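Local coordinates for protein 4-phosphoerythronate dehydrogenase (Lactobacillus jensenii, PDB 4PRK) that probably interconverts pyruvate and D-lactate with NAD(H), as a D-lactate dehydrogenase of the D-isomer-specific 2-hydroxyacid dehydrogenase family, at residues L75-T80 and P99-R104. Numbering follows the deposited sequence.
Sequences LRIVGT and PVYSPR
Two hydrogen bonds grip Ser102 OG, one to the backbone N of Ala105, which makes Ser102 the N-cap of helix 103-118, and one to Glu143 of a neighbouring subunit. Just before that cap, Tyr101 reaches back to residues 76-78. Its CG lies anti to the carbonyl carbon (chi1 -63°), and this brings the phenol tip up against the backbone. Tyr101 OH sits 3.5 Å from Val78 N, but no hydrogen bond joins the two segments, so this is packing. Ile77 CA lies at the edge of the ring, near its plane, 3.8 Å from Tyr101 OH, while Arg76 O comes obliquely to within 4.0 Å of Tyr101 CE1. Val78 crosses the tyrosine side chain at about a right angle. Val78 CG1, in the crowded position between N and the carbonyl carbon (chi1 66°), lies 3.8 Å from Tyr101 OH. The other methyl, Val78 CG2, anti to the backbone N, rests 3.9 Å from Pro99 CA. An alanine in place of Tyr101 would probably lose the contacts with Val78 CG1 and the backbone at Ile77, and the packing on Ser303 and Met307 of helix 301-319. The guanidinium of Arg76 is engaged by Glu12 in a salt bridge. Residues 75-80 run off the end of strand 72-75 of the five-stranded parallel sheet, and 99-104 enter helix 103-118, which, as in other two-domain D-2-hydroxyacid dehydrogenases, probably links the domains near their hinge.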
ATOM      1  N   LEU A  75      -3.165  35.130  -6.485  1.00 44.91           N
ATOM      2  CA  LEU A  75      -3.448  34.191  -7.560  1.00 51.51           C
ATOM      3  C   LEU A  75      -4.062  32.951  -6.968  1.00 49.31           C
ATOM      4  O   LEU A  75      -3.500  32.393  -6.006  1.00 44.66           O
ATOM      5  CB  LEU A  75      -2.157  33.737  -8.251  1.00 53.91           C
ATOM      6  CG  LEU A  75      -1.619  34.574  -9.383  1.00 58.72           C
ATOM      7  CD1 LEU A  75      -2.292  35.921  -9.560  1.00 58.09           C
ATOM      8  CD2 LEU A  75      -0.131  34.733  -9.145  1.00 69.39           C
ATOM      9  N   ARG A  76      -5.190  32.512  -7.533  1.00 45.69           N
ATOM     10  CA  ARG A  76      -5.821  31.235  -7.092  1.00 48.88           C
ATOM     11  C   ARG A  76      -5.258  30.064  -7.888  1.00 49.83           C
ATOM     12  O   ARG A  76      -5.504  28.880  -7.560  1.00 49.61           O
ATOM     13  CB  ARG A  76      -7.348  31.273  -7.249  1.00 42.24           C
ATOM     14  CG  ARG A  76      -8.026  32.343  -6.385  1.00 43.91           C
ATOM     15  CD  ARG A  76      -9.503  32.029  -6.189  1.00 43.76           C
ATOM     16  NE  ARG A  76     -10.312  31.876  -7.421  1.00 41.87           N
ATOM     17  CZ  ARG A  76     -10.708  32.878  -8.203  1.00 44.01           C
ATOM     18  NH1 ARG A  76     -11.476  32.643  -9.265  1.00 43.05           N
ATOM     19  NH2 ARG A  76     -10.332  34.137  -7.932  1.00 52.44           N
ATOM     20  N   ILE A  77      -4.519  30.427  -8.938  1.00 50.20           N
ATOM     21  CA  ILE A  77      -3.911  29.488  -9.855  1.00 52.85           C
ATOM     22  C   ILE A  77      -2.398  29.443  -9.676  1.00 53.65           C
ATOM     23  O   ILE A  77      -1.811  30.150  -8.832  1.00 48.43           O
ATOM     24  CB  ILE A  77      -4.259  29.833 -11.299  1.00 46.19           C
ATOM     25  CG1 ILE A  77      -3.663  31.170 -11.692  1.00 45.66           C
ATOM     26  CG2 ILE A  77      -5.766  29.847 -11.451  1.00 48.83           C
ATOM     27  CD1 ILE A  77      -4.062  31.567 -13.098  1.00 48.62           C
ATOM     28  N   VAL A  78      -1.803  28.569 -10.474  1.00 49.01           N
ATOM     29  CA  VAL A  78      -0.377  28.366 -10.484  1.00 54.08           C
ATOM     30  C   VAL A  78       0.360  29.344 -11.392  1.00 54.97           C
ATOM     31  O   VAL A  78       1.391  29.867 -10.988  1.00 55.61           O
ATOM     32  CB  VAL A  78      -0.033  26.919 -10.868  1.00 53.67           C
ATOM     33  CG1 VAL A  78      -0.423  26.620 -12.309  1.00 52.71           C
ATOM     34  CG2 VAL A  78       1.441  26.644 -10.622  1.00 57.60           C
ATOM     35  N   GLY A  79      -0.165  29.607 -12.587  1.00 55.25           N
ATOM     36  CA  GLY A  79       0.541  30.429 -13.559  1.00 55.44           C
ATOM     37  C   GLY A  79       0.519  31.901 -13.205  1.00 64.64           C
ATOM     38  O   GLY A  79      -0.527  32.430 -12.879  1.00 67.25           O
ATOM     39  N   THR A  80       1.676  32.561 -13.279  1.00 68.61           N
ATOM     40  CA  THR A  80       1.799  33.991 -12.994  1.00 68.83           C
ATOM     41  C   THR A  80       2.121  34.806 -14.222  1.00 69.79           C
ATOM     42  O   THR A  80       2.431  35.996 -14.119  1.00 67.19           O
ATOM     43  CB  THR A  80       2.954  34.264 -12.027  1.00 71.82           C
ATOM     44  OG1 THR A  80       4.130  33.649 -12.550  1.00 67.29           O
ATOM     45  CG2 THR A  80       2.651  33.712 -10.640  1.00 75.26           C
ATOM     46  N   PRO A  99       0.729  26.896  -6.125  1.00 52.82           N
ATOM     47  CA  PRO A  99       1.523  25.871  -6.798  1.00 51.88           C
ATOM     48  C   PRO A  99       0.977  24.447  -6.678  1.00 48.20           C
ATOM     49  O   PRO A  99       1.087  23.688  -7.614  1.00 54.93           O
ATOM     50  CB  PRO A  99       2.895  26.001  -6.139  1.00 53.77           C
ATOM     51  CG  PRO A  99       2.652  26.708  -4.866  1.00 54.73           C
ATOM     52  CD  PRO A  99       1.518  27.628  -5.131  1.00 53.35           C
ATOM     53  N   VAL A 100       0.426  24.086  -5.532  1.00 51.46           N
ATOM     54  CA  VAL A 100       0.012  22.712  -5.283  1.00 53.45           C
ATOM     55  C   VAL A 100      -1.487  22.606  -4.982  1.00 55.44           C
ATOM     56  O   VAL A 100      -1.881  22.651  -3.825  1.00 52.47           O
ATOM     57  CB  VAL A 100       0.824  22.145  -4.097  1.00 56.30           C
ATOM     58  CG1 VAL A 100       0.359  20.766  -3.692  1.00 55.41           C
ATOM     59  CG2 VAL A 100       2.307  22.134  -4.424  1.00 58.49           C
ATOM     60  N   TYR A 101      -2.323  22.495  -6.030  1.00 57.39           N
ATOM     61  CA  TYR A 101      -3.776  22.368  -5.875  1.00 49.98           C
ATOM     62  C   TYR A 101      -4.242  21.079  -5.187  1.00 47.68           C
ATOM     63  O   TYR A 101      -4.739  21.085  -4.071  1.00 38.36           O
ATOM     64  CB  TYR A 101      -4.364  22.144  -7.262  1.00 51.60           C
ATOM     65  CG  TYR A 101      -4.235  23.191  -8.328  1.00 59.76           C
ATOM     66  CD1 TYR A 101      -4.004  24.525  -8.034  1.00 66.80           C
ATOM     67  CD2 TYR A 101      -4.419  22.838  -9.655  1.00 62.47           C
ATOM     68  CE1 TYR A 101      -3.930  25.471  -9.045  1.00 65.73           C
ATOM     69  CE2 TYR A 101      -4.352  23.773 -10.667  1.00 62.11           C
ATOM     70  CZ  TYR A 101      -4.109  25.084 -10.359  1.00 64.54           C
ATOM     71  OH  TYR A 101      -4.041  25.990 -11.373  1.00 62.84           O
ATOM     72  N   SER A 102      -3.965  19.962  -5.853  1.00 38.47           N
ATOM     73  CA  SER A 102      -3.996  18.628  -5.286  1.00 33.55           C
ATOM     74  C   SER A 102      -3.190  17.709  -6.186  1.00 35.25           C
ATOM     75  O   SER A 102      -3.690  17.315  -7.234  1.00 31.62           O
ATOM     76  CB  SER A 102      -5.442  18.136  -5.160  1.00 32.20           C
ATOM     77  OG  SER A 102      -5.534  16.745  -5.004  1.00 28.27           O
ATOM     78  N   PRO A 103      -1.967  17.339  -5.812  1.00 31.06           N
ATOM     79  CA  PRO A 103      -1.257  16.450  -6.744  1.00 29.18           C
ATOM     80  C   PRO A 103      -1.978  15.129  -6.997  1.00 24.92           C
ATOM     81  O   PRO A 103      -1.843  14.605  -8.073  1.00 22.83           O
ATOM     82  CB  PRO A 103       0.102  16.212  -6.088  1.00 29.52           C
ATOM     83  CG  PRO A 103      -0.034  16.617  -4.691  1.00 33.09           C
ATOM     84  CD  PRO A 103      -0.942  17.763  -4.739  1.00 31.70           C
ATOM     85  N   ARG A 104      -2.698  14.597  -6.022  1.00 24.28           N
ATOM     86  CA  ARG A 104      -3.467  13.376  -6.222  1.00 23.25           C
ATOM     87  C   ARG A 104      -4.563  13.482  -7.298  1.00 23.25           C
ATOM     88  O   ARG A 104      -4.849  12.520  -7.971  1.00 26.24           O
ATOM     89  CB  ARG A 104      -4.021  12.847  -4.911  1.00 24.92           C
ATOM     90  CG  ARG A 104      -3.018  12.060  -4.084  1.00 26.12           C
ATOM     91  CD  ARG A 104      -2.670  10.726  -4.701  1.00 26.84           C
ATOM     92  NE  ARG A 104      -3.747   9.755  -4.614  1.00 30.09           N
ATOM     93  CZ  ARG A 104      -3.682   8.609  -3.946  1.00 32.01           C
ATOM     94  NH1 ARG A 104      -2.587   8.272  -3.295  1.00 33.81           N
ATOM     95  NH2 ARG A 104      -4.714   7.797  -3.939  1.00 27.11           N
TER